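Local coordinates for protein 6-phosphogluconate dehydrogenase (Pseudomonas syringae, PDB 5U5G) that probably catalyses the NADP-dependent reduction of a carbonyl in fosfomycin biosynthesis, and binds NADP+ and (2-oxopropyl)phosphonic acid together, at residues Ser231-Gly237 with Gly274-Cys280; Ala16-Arg20 with Ala130-Leu135; Leu178-Ile182 with Phe258-Met263. All coordinates share one frame; numbering follows the deposited sequence.

Interaction 1: residues Ser231-Gly237 with Gly274-Cys280; sequences SSNVSLG and GEESDQC. With NAP (NADP nicotinamide-adenine-dinucleotide phosphate), chain E.
Asp278 grips Ser232 with both carboxylate oxygens. OD2 takes the backbone N of Ser232 at 2.7 Å, and OD1 takes the Ser232 OG hydrogen, also at 2.7 Å. Both donors arrive on the syn side, about 20° out of the carboxylate plane. OD1 also uses its anti lone pair for the backbone N of Cys280, an Asx turn. Ser232 OG accepts from Gln279 NE2 at 3.0 Å, near the amide plane.

Three backbone bonds follow. Gln279 N binds Val234 O, Leu236 N binds Ser277 O, and Gly237 N binds Glu275 O. The first two flank Ser235 and Asp278, a single beta bridge.

The flat end of Gln279 lies across Val234, with Gln279 CD 3.4 Å from Val234 CB. Leu236 packs on the Ser277-Gln279 backbone.

This loop forms part of the active-site pocket. Asn233 O accepts from the carboxamide N7N of NAP at 3.0 Å, and Val234 lines both ligand pockets. A water ties Ser235 OG, Glu276 OE2 and NAP O1A together.

Ser235 N-caps helix 236-247 through Val238. Arg239 of that helix binds Gln279 OE1. Leu236 packs on helix 257-273, Gln279 and Cys280 touch helix 168-196, and Ser232 and Asp278 meet helix 216-226.

Interaction 2: residues Ala16-Arg20 with Ala130-Leu135; sequences AICRR and ALAGIL
Ala16 and Ala130 meet methyl to methyl, with their CB atoms 3.6 Å apart. These small side chains let helix 12-23 and helix 126-131 come close: the CA atoms of Ile17 and Ala130 are 5.3 Å apart. Ile17 CG1 also rests on the Ala130 methyl. Beyond it, Ile17 CD1 reaches Leu135 CD1 at 3.8 Å, and the two side chains cross at about a right angle. Leu131 turns its CD2 branch back to the helix. That methyl touches Ala16 CB and sits over the centre of one face of the Arg19 guanidinium, 3.7 Å from Arg19 CZ.

Arg20 makes the polar part. Its CG is anti to the backbone N (chi1 -172°), and a bend at chi2 (73°) lays the chain past Ala130 O toward the end of helix 126-131. There NH1 donates to Leu131 O at 2.9 Å. The bond is bent, and the acceptor lies 23° out of the guanidinium plane. One guanidinium face lies against the Ala132-Gly133 backbone, with Arg20 NE 3.4 Å from Gly133 CA. Gly133 closes the helix with positive phi in a Schellman motif; being a glycine, it has no side chain, and Arg20 can lie close against it.

In the next shell, Arg20 NE donates to Val155 O. Phe156 packs on Ile17, Arg20 and Leu135. Leu135 opens strand 135-139 and has backbone bonds to Phe156 and Ala158. Ile17 lies near, without touching, a glycine-rich turn consistent with a Rossmann-type dinucleotide-binding motif.

The contact thus pairs a largely buried apolar patch with two partly exposed arginines. The positive group of Arg20 lies at the C-terminal end of helix 126-131, where the helix dipole would probably favour it.

Interaction 3: residues Leu178-Ile182 with Phe258-Met263; sequences LAESI and FSTLAM. With 7VD ((2-oxopropyl)phosphonic acid), chain F.
Ile182 has CG1 anti to its carbonyl carbon (chi1 -65°), with the chain extended beyond it. This carries CD1 out to the start of the other helix, 4.1 Å from Phe258 CB. CG1 itself lies against the Ala262 methyl at 3.9 Å. Chi1 of Leu178 (-141°) falls between the staggered positions anti to and beside the backbone N, which spreads both branches over Ser259. Its CD1 comes to 3.3 Å from Ser259 OG, while CD2 faces Ala262 CB and Met263 CE. Ser181 CB meets the same Ala262 methyl at 4.1 Å.

The contact is a buried helix crossing with no hydrogen bond between the segments. The axes pass 9.2 Å apart at 76°, and Ala262 gives the small surface at the Ile182 end. Long helix 168-196 and helix 257-273 belong to the all-helical C-terminal domain of this dehydrogenase family. The second subunit adds to this: Glu189 of that subunit accepts from the backbone N atoms of Phe258 and Ser259, and its Gln193 donates to Ser259 OG.

Away from helix 257-273, Glu180 extends into the ligand pocket. Its OE2 lies 2.5 Å from 7VD O2. Arg239 forms a salt bridge with Glu180 OE1.

Interaction 2 comes first along the chain and lies in the nucleotide-binding domain. Interactions 1 and 3 lie in the C-terminal helical domain, where their segments alternate: 178-182, 231-237, 258-263, 274-280. The centres of interactions 1 and 3 are about 16 Å apart. The centre of interaction 2 is about 19 Å from that of interaction 1 and about 27 Å from that of interaction 3. Helix 257-273 holds 258-263, and the loop that follows it holds 274-280. Arg239, on helix 236-247, bonds to residues of both interactions 1 and 3. Leu135 of interaction 2 lies near both ligands. The contacts thus fall in two domains, and the cofactor and phosphonate pockets draw residues from both.

Interaction 1: residues Ser231-Gly237 with Gly274-Cys280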
loop_
_atom_site.group_PDB
_atom_site.type_symbol
_atom_site.label_atom_id
_atom_site.label_comp_id
_atom_site.label_asym_id
_atom_site.label_seq_id
_atom_site.Cartn_x
_atom_site.Cartn_y
_atom_site.Cartn_z
ATOM N N SER A 231 -17.265 1.231 10.677
ATOM C CA SER A 231 -16.778 2.485 10.119
ATOM C C SER A 231 -15.251 2.518 10.077
ATOM O O SER A 231 -14.574 2.087 11.014
ATOM C CB SER A 231 -17.310 3.658 10.951
ATOM O OG SER A 231 -16.817 4.886 10.451
ATOM N N SER A 232 -14.703 3.026 8.973
ATOM C CA SER A 232 -13.282 3.345 8.937
ATOM C C SER A 232 -13.009 4.730 9.499
ATOM O O SER A 232 -11.839 5.129 9.594
ATOM C CB SER A 232 -12.731 3.229 7.510
ATOM O OG SER A 232 -13.235 4.227 6.650
ATOM N N ASN A 233 -14.072 5.452 9.878
ATOM C CA ASN A 233 -14.000 6.778 10.510
ATOM C C ASN A 233 -13.371 7.832 9.601
ATOM O O ASN A 233 -12.809 8.827 10.072
ATOM C CB ASN A 233 -13.268 6.711 11.853
ATOM C CG ASN A 233 -14.150 6.179 12.962
ATOM O OD1 ASN A 233 -13.851 5.159 13.584
ATOM N ND2 ASN A 233 -15.247 6.869 13.211
ATOM N N VAL A 234 -13.459 7.624 8.289
ATOM C CA VAL A 234 -13.196 8.664 7.315
ATOM C C VAL A 234 -14.436 8.795 6.448
ATOM O O VAL A 234 -14.781 7.873 5.696
ATOM C CB VAL A 234 -11.961 8.377 6.460
ATOM C CG1 VAL A 234 -11.692 9.576 5.553
ATOM C CG2 VAL A 234 -10.750 8.077 7.340
ATOM N N SER A 235 -15.100 9.942 6.538
ATOM C CA SER A 235 -16.266 10.191 5.708
ATOM C C SER A 235 -15.860 10.510 4.275
ATOM O O SER A 235 -14.730 10.928 3.988
ATOM C CB SER A 235 -17.084 11.355 6.264
ATOM O OG SER A 235 -16.378 12.567 6.058
ATOM N N LEU A 236 -16.813 10.335 3.367
ATOM C CA LEU A 236 -16.578 10.752 1.992
ATOM C C LEU A 236 -16.392 12.259 1.895
ATOM O O LEU A 236 -15.682 12.734 1.005
ATOM C CB LEU A 236 -17.720 10.294 1.096
ATOM C CG LEU A 236 -17.754 8.792 0.771
ATOM C CD1 LEU A 236 -19.134 8.387 0.266
ATOM C CD2 LEU A 236 -16.690 8.413 -0.242
ATOM N N GLY A 237 -17.012 13.019 2.803
ATOM C CA GLY A 237 -16.782 14.454 2.833
ATOM C C GLY A 237 -15.325 14.802 3.071
ATOM O O GLY A 237 -14.754 15.651 2.377
ATOM N N GLY A 274 -23.678 10.025 0.100
ATOM C CA GLY A 274 -23.796 11.091 1.071
ATOM C C GLY A 274 -22.469 11.416 1.742
ATOM O O GLY A 274 -21.590 10.568 1.902
ATOM N N GLU A 275 -22.357 12.670 2.186
ATOM C CA GLU A 275 -21.095 13.207 2.693
ATOM C C GLU A 275 -20.607 12.487 3.941
ATOM O O GLU A 275 -19.395 12.342 4.129
ATOM C CB GLU A 275 -21.246 14.697 3.004
ATOM C CG GLU A 275 -21.690 15.542 1.825
ATOM C CD GLU A 275 -20.519 16.136 1.061
ATOM O OE1 GLU A 275 -20.643 16.263 -0.177
ATOM O OE2 GLU A 275 -19.488 16.481 1.689
ATOM N N GLU A 276 -21.515 12.060 4.815
ATOM C CA GLU A 276 -21.132 11.429 6.070
ATOM C C GLU A 276 -20.981 9.920 5.973
ATOM O O GLU A 276 -20.630 9.298 6.979
ATOM C CB GLU A 276 -22.140 11.761 7.186
ATOM C CG GLU A 276 -22.013 13.180 7.748
ATOM C CD GLU A 276 -20.568 13.563 8.120
ATOM O OE1 GLU A 276 -19.819 12.733 8.694
ATOM O OE2 GLU A 276 -20.168 14.708 7.816
ATOM N N SER A 277 -21.237 9.319 4.808
ATOM C CA SER A 277 -21.026 7.892 4.611
ATOM C C SER A 277 -19.538 7.563 4.455
ATOM O O SER A 277 -18.703 8.421 4.131
ATOM C CB SER A 277 -21.797 7.401 3.391
ATOM O OG SER A 277 -23.187 7.531 3.594
ATOM N N ASP A 278 -19.218 6.289 4.687
ATOM C CA ASP A 278 -17.828 5.857 4.780
ATOM C C ASP A 278 -17.140 5.924 3.419
ATOM O O ASP A 278 -17.740 5.622 2.379
ATOM C CB ASP A 278 -17.763 4.428 5.335
ATOM C CG ASP A 278 -16.428 4.108 5.985
ATOM O OD1 ASP A 278 -15.459 3.736 5.262
ATOM O OD2 ASP A 278 -16.349 4.227 7.227
ATOM N N GLN A 279 -15.860 6.322 3.438
ATOM C CA GLN A 279 -15.031 6.264 2.236
ATOM C C GLN A 279 -15.093 4.890 1.568
ATOM O O GLN A 279 -15.037 4.792 0.339
ATOM C CB GLN A 279 -13.572 6.616 2.582
ATOM C CG GLN A 279 -12.992 5.760 3.712
ATOM C CD GLN A 279 -11.541 6.056 4.026
ATOM O OE1 GLN A 279 -10.893 6.870 3.355
ATOM N NE2 GLN A 279 -11.021 5.406 5.067
ATOM N N CYS A 280 -15.218 3.825 2.356
ATOM C CA CYS A 280 -15.267 2.470 1.817
ATOM C C CYS A 280 -16.598 2.121 1.172
ATOM O O CYS A 280 -16.753 0.982 0.736
ATOM C CB CYS A 280 -14.955 1.450 2.909
ATOM S SG CYS A 280 -13.295 1.594 3.592
HETATM P PA NAP E . -15.380 15.310 11.020
HETATM O O1A NAP E . -16.290 15.577 9.878
HETATM O O2A NAP E . -15.499 14.042 11.827
HETATM O O5B NAP E . -15.416 16.591 12.076
HETATM C C5B NAP E . -15.227 17.763 11.321
HETATM C C4B NAP E . -14.933 18.893 12.332
HETATM O O4B NAP E . -14.862 20.163 11.685
HETATM C C3B NAP E . -16.066 18.928 13.420
HETATM O O3B NAP E . -15.514 19.331 14.636
HETATM C C2B NAP E . -16.941 20.075 12.879
HETATM O O2B NAP E . -17.632 20.757 13.808
HETATM C C1B NAP E . -15.785 21.011 12.345
HETATM N N9A NAP E . -16.353 21.962 11.410
HETATM C C8A NAP E . -16.677 21.789 10.048
HETATM N N7A NAP E . -17.231 22.900 9.490
HETATM C C5A NAP E . -17.270 23.816 10.551
HETATM C C6A NAP E . -17.730 25.142 10.639
HETATM N N6A NAP E . -18.259 25.779 9.544
HETATM N N1A NAP E . -17.669 25.835 11.805
HETATM C C2A NAP E . -17.134 25.161 12.870
HETATM N N3A NAP E . -16.652 23.913 12.941
HETATM C C4A NAP E . -16.732 23.247 11.748
HETATM O O3 NAP E . -13.957 15.361 10.201
HETATM P PN NAP E . -12.789 14.465 10.830
HETATM O O1N NAP E . -12.594 14.684 12.279
HETATM O O2N NAP E . -12.647 13.114 10.167
HETATM O O5D NAP E . -11.383 15.237 10.140
HETATM C C5D NAP E . -11.060 16.383 10.792
HETATM C C4D NAP E . -9.723 16.834 10.232
HETATM O O4D NAP E . -8.729 15.796 10.436
HETATM C C3D NAP E . -9.853 17.035 8.664
HETATM O O3D NAP E . -9.065 18.129 8.289
HETATM C C2D NAP E . -9.294 15.745 8.106
HETATM O O2D NAP E . -8.694 15.895 6.845
HETATM C C1D NAP E . -8.185 15.450 9.168
HETATM N N1N NAP E . -7.851 14.040 9.208
HETATM C C2N NAP E . -8.834 13.043 9.444
HETATM C C3N NAP E . -8.433 11.728 9.552
HETATM C C7N NAP E . -9.414 10.674 9.827
HETATM O O7N NAP E . -9.096 9.492 9.975
HETATM N N7N NAP E . -10.748 11.003 9.986
HETATM C C4N NAP E . -6.985 11.325 9.460
HETATM C C5N NAP E . -6.069 12.435 9.196
HETATM C C6N NAP E . -6.499 13.689 9.067
HETATM P P2B NAP E . -19.266 20.022 14.260
HETATM O O1X NAP E . -18.773 18.884 15.099
HETATM O O2X NAP E . -19.947 21.180 14.996
HETATM O O3X NAP E . -19.780 19.694 12.880
HETATM O O HOH W 1 -18.370 5.423 8.167
HETATM O O HOH W 2 -17.298 14.707 7.503
#

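Interaction 2: residues Ala16-Arg20 with Ala130-Leu135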
loop_
_atom_site.group_PDB
_atom_site.type_symbol
_atom_site.label_atom_id
_atom_site.label_comp_id
_atom_site.label_asym_id
_atom_site.label_seq_id
_atom_site.Cartn_x
_atom_site.Cartn_y
_atom_site.Cartn_z
ATOM N N ALA A 16 -10.654 11.600 19.071
ATOM C CA ALA A 16 -9.690 10.535 19.354
ATOM C C ALA A 16 -8.372 11.099 19.880
ATOM O O ALA A 16 -7.800 10.567 20.837
ATOM C CB ALA A 16 -9.453 9.688 18.105
ATOM N N ILE A 17 -7.869 12.175 19.272
ATOM C CA ILE A 17 -6.655 12.796 19.785
ATOM C C ILE A 17 -6.883 13.339 21.198
ATOM O O ILE A 17 -6.024 13.193 22.078
ATOM C CB ILE A 17 -6.158 13.883 18.809
ATOM C CG1 ILE A 17 -5.793 13.224 17.468
ATOM C CG2 ILE A 17 -4.992 14.678 19.411
ATOM C CD1 ILE A 17 -5.217 14.155 16.430
ATOM N N CYS A 18 -8.046 13.957 21.445
ATOM C CA CYS A 18 -8.360 14.417 22.798
ATOM C C CYS A 18 -8.353 13.273 23.806
ATOM O O CYS A 18 -7.814 13.420 24.910
ATOM C CB CYS A 18 -9.715 15.119 22.834
ATOM S SG CYS A 18 -9.633 16.816 22.326
ATOM N N ARG A 19 -8.967 12.136 23.460
ATOM C CA ARG A 19 -8.953 11.001 24.379
ATOM C C ARG A 19 -7.529 10.579 24.712
ATOM O O ARG A 19 -7.217 10.278 25.870
ATOM C CB ARG A 19 -9.739 9.820 23.797
ATOM C CG ARG A 19 -11.197 9.815 24.215
ATOM C CD ARG A 19 -12.092 9.574 23.034
ATOM N NE ARG A 19 -12.267 8.148 22.767
ATOM C CZ ARG A 19 -12.670 7.666 21.592
ATOM N NH1 ARG A 19 -12.907 8.504 20.581
ATOM N NH2 ARG A 19 -12.809 6.355 21.412
ATOM N N ARG A 20 -6.646 10.564 23.713
ATOM C CA ARG A 20 -5.252 10.210 23.968
ATOM C C ARG A 20 -4.582 11.218 24.896
ATOM O O ARG A 20 -3.836 10.837 25.808
ATOM C CB ARG A 20 -4.502 10.098 22.642
ATOM C CG ARG A 20 -3.097 9.561 22.760
ATOM C CD ARG A 20 -3.102 8.075 23.049
ATOM N NE ARG A 20 -1.755 7.592 23.318
ATOM C CZ ARG A 20 -1.434 6.313 23.497
ATOM N NH1 ARG A 20 -2.363 5.369 23.437
ATOM N NH2 ARG A 20 -0.172 5.983 23.738
ATOM N N ALA A 130 -4.727 7.406 16.307
ATOM C CA ALA A 130 -4.834 8.423 17.351
ATOM C C ALA A 130 -5.025 7.795 18.724
ATOM O O ALA A 130 -4.363 8.184 19.695
ATOM C CB ALA A 130 -6.000 9.369 17.050
ATOM N N LEU A 131 -5.948 6.835 18.827
ATOM C CA LEU A 131 -6.253 6.220 20.117
ATOM C C LEU A 131 -5.060 5.444 20.661
ATOM O O LEU A 131 -4.842 5.407 21.877
ATOM C CB LEU A 131 -7.473 5.309 19.978
ATOM C CG LEU A 131 -8.781 6.032 19.637
ATOM C CD1 LEU A 131 -9.908 5.043 19.398
ATOM C CD2 LEU A 131 -9.169 7.019 20.733
ATOM N N ALA A 132 -4.273 4.825 19.777
ATOM C CA ALA A 132 -3.064 4.118 20.181
ATOM C C ALA A 132 -1.854 5.032 20.288
ATOM O O ALA A 132 -0.784 4.563 20.683
ATOM C CB ALA A 132 -2.755 2.989 19.197
ATOM N N GLY A 133 -1.998 6.311 19.949
ATOM C CA GLY A 133 -0.901 7.246 20.059
ATOM C C GLY A 133 0.214 7.028 19.061
ATOM O O GLY A 133 1.360 7.363 19.350
ATOM N N ILE A 134 -0.089 6.483 17.885
ATOM C CA ILE A 134 0.963 6.164 16.923
ATOM C C ILE A 134 0.772 6.918 15.614
ATOM O O ILE A 134 1.196 6.436 14.561
ATOM C CB ILE A 134 1.034 4.647 16.650
ATOM C CG1 ILE A 134 -0.331 4.132 16.161
ATOM C CG2 ILE A 134 1.573 3.908 17.878
ATOM C CD1 ILE A 134 -0.262 3.008 15.156
ATOM N N LEU A 135 0.147 8.097 15.657
ATOM C CA LEU A 135 -0.021 8.865 14.423
ATOM C C LEU A 135 1.333 9.254 13.843
ATOM O O LEU A 135 2.341 9.344 14.550
ATOM C CB LEU A 135 -0.846 10.133 14.659
ATOM C CG LEU A 135 -2.339 9.931 14.932
ATOM C CD1 LEU A 135 -3.023 11.264 15.249
ATOM C CD2 LEU A 135 -3.020 9.208 13.774
#

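Interaction 3: residues Leu178-Ile182 with Phe258-Met263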
loop_
_atom_site.group_PDB
_atom_site.type_symbol
_atom_site.label_atom_id
_atom_site.label_comp_id
_atom_site.label_asym_id
_atom_site.label_seq_id
_atom_site.Cartn_x
_atom_site.Cartn_y
_atom_site.Cartn_z
ATOM N N LEU A 178 -3.729 11.381 -1.728
ATOM C CA LEU A 178 -3.995 10.944 -3.093
ATOM C C LEU A 178 -3.594 9.488 -3.282
ATOM O O LEU A 178 -4.299 8.725 -3.955
ATOM C CB LEU A 178 -3.234 11.821 -4.081
ATOM C CG LEU A 178 -3.862 12.253 -5.406
ATOM C CD1 LEU A 178 -2.769 12.559 -6.434
ATOM C CD2 LEU A 178 -4.922 11.328 -5.966
ATOM N N ALA A 179 -2.443 9.092 -2.724
ATOM C CA ALA A 179 -2.008 7.696 -2.826
ATOM C C ALA A 179 -2.909 6.771 -2.014
ATOM O O ALA A 179 -3.195 5.643 -2.437
ATOM C CB ALA A 179 -0.553 7.559 -2.372
ATOM N N GLU A 180 -3.357 7.230 -0.838
ATOM C CA GLU A 180 -4.376 6.503 -0.082
ATOM C C GLU A 180 -5.581 6.210 -0.955
ATOM O O GLU A 180 -6.076 5.077 -1.006
ATOM C CB GLU A 180 -4.834 7.330 1.125
ATOM C CG GLU A 180 -3.760 7.635 2.139
ATOM C CD GLU A 180 -4.303 8.378 3.350
ATOM O OE1 GLU A 180 -5.410 8.941 3.245
ATOM O OE2 GLU A 180 -3.612 8.402 4.400
ATOM N N SER A 181 -6.078 7.250 -1.628
ATOM C CA SER A 181 -7.310 7.148 -2.394
ATOM C C SER A 181 -7.163 6.145 -3.527
ATOM O O SER A 181 -8.071 5.345 -3.784
ATOM C CB SER A 181 -7.696 8.527 -2.934
ATOM O OG SER A 181 -7.662 9.503 -1.899
ATOM N N ILE A 182 -6.017 6.168 -4.208
ATOM C CA ILE A 182 -5.767 5.208 -5.279
ATOM C C ILE A 182 -5.664 3.795 -4.716
ATOM O O ILE A 182 -6.232 2.848 -5.271
ATOM C CB ILE A 182 -4.494 5.587 -6.053
ATOM C CG1 ILE A 182 -4.696 6.933 -6.763
ATOM C CG2 ILE A 182 -4.170 4.480 -7.048
ATOM C CD1 ILE A 182 -3.373 7.647 -7.169
ATOM N N PHE A 258 -4.382 7.967 -12.955
ATOM C CA PHE A 258 -4.817 7.339 -11.708
ATOM C C PHE A 258 -5.273 8.383 -10.700
ATOM O O PHE A 258 -6.287 8.187 -10.019
ATOM C CB PHE A 258 -3.712 6.454 -11.128
ATOM C CG PHE A 258 -3.661 5.076 -11.750
ATOM C CD1 PHE A 258 -2.853 4.824 -12.845
ATOM C CD2 PHE A 258 -4.457 4.051 -11.260
ATOM C CE1 PHE A 258 -2.824 3.558 -13.429
ATOM C CE2 PHE A 258 -4.433 2.790 -11.832
ATOM C CZ PHE A 258 -3.602 2.540 -12.919
ATOM N N SER A 259 -4.548 9.504 -10.612
ATOM C CA SER A 259 -4.942 10.593 -9.724
ATOM C C SER A 259 -6.312 11.131 -10.099
ATOM O O SER A 259 -7.206 11.233 -9.249
ATOM C CB SER A 259 -3.904 11.717 -9.773
ATOM O OG SER A 259 -2.612 11.248 -9.433
ATOM N N THR A 260 -6.492 11.478 -11.376
ATOM C CA THR A 260 -7.759 12.034 -11.838
ATOM C C THR A 260 -8.897 11.025 -11.684
ATOM O O THR A 260 -10.021 11.401 -11.335
ATOM C CB THR A 260 -7.617 12.510 -13.290
ATOM O OG1 THR A 260 -6.800 13.698 -13.323
ATOM C CG2 THR A 260 -8.963 12.843 -13.882
ATOM N N LEU A 261 -8.621 9.736 -11.910
ATOM C CA LEU A 261 -9.649 8.718 -11.678
ATOM C C LEU A 261 -10.051 8.662 -10.208
ATOM O O LEU A 261 -11.240 8.534 -9.887
ATOM C CB LEU A 261 -9.170 7.345 -12.157
ATOM C CG LEU A 261 -10.198 6.211 -12.085
ATOM C CD1 LEU A 261 -11.467 6.519 -12.896
ATOM C CD2 LEU A 261 -9.539 4.926 -12.581
ATOM N N ALA A 262 -9.078 8.787 -9.301
ATOM C CA ALA A 262 -9.391 8.772 -7.874
ATOM C C ALA A 262 -10.267 9.961 -7.480
ATOM O O ALA A 262 -11.191 9.816 -6.676
ATOM C CB ALA A 262 -8.104 8.757 -7.054
ATOM N N MET A 263 -10.000 11.138 -8.044
ATOM C CA MET A 263 -10.832 12.306 -7.755
ATOM C C MET A 263 -12.266 12.096 -8.238
ATOM O O MET A 263 -13.223 12.308 -7.484
ATOM C CB MET A 263 -10.220 13.556 -8.394
ATOM C CG MET A 263 -8.801 13.777 -7.964
ATOM S SD MET A 263 -7.859 14.875 -9.032
ATOM C CE MET A 263 -6.271 14.781 -8.218
HETATM P P1 7VD F . -5.434 8.958 7.228
HETATM C C1 7VD F . -7.087 9.635 6.910
HETATM O O2 7VD F . -4.322 9.649 6.474
HETATM O O3 7VD F . -5.112 8.929 8.703
HETATM O O4 7VD F . -5.628 7.553 6.712
HETATM C C6 7VD F . -7.147 10.935 6.150
HETATM O O7 7VD F . -6.296 11.810 6.311
HETATM C C8 7VD F . -8.301 11.081 5.196
#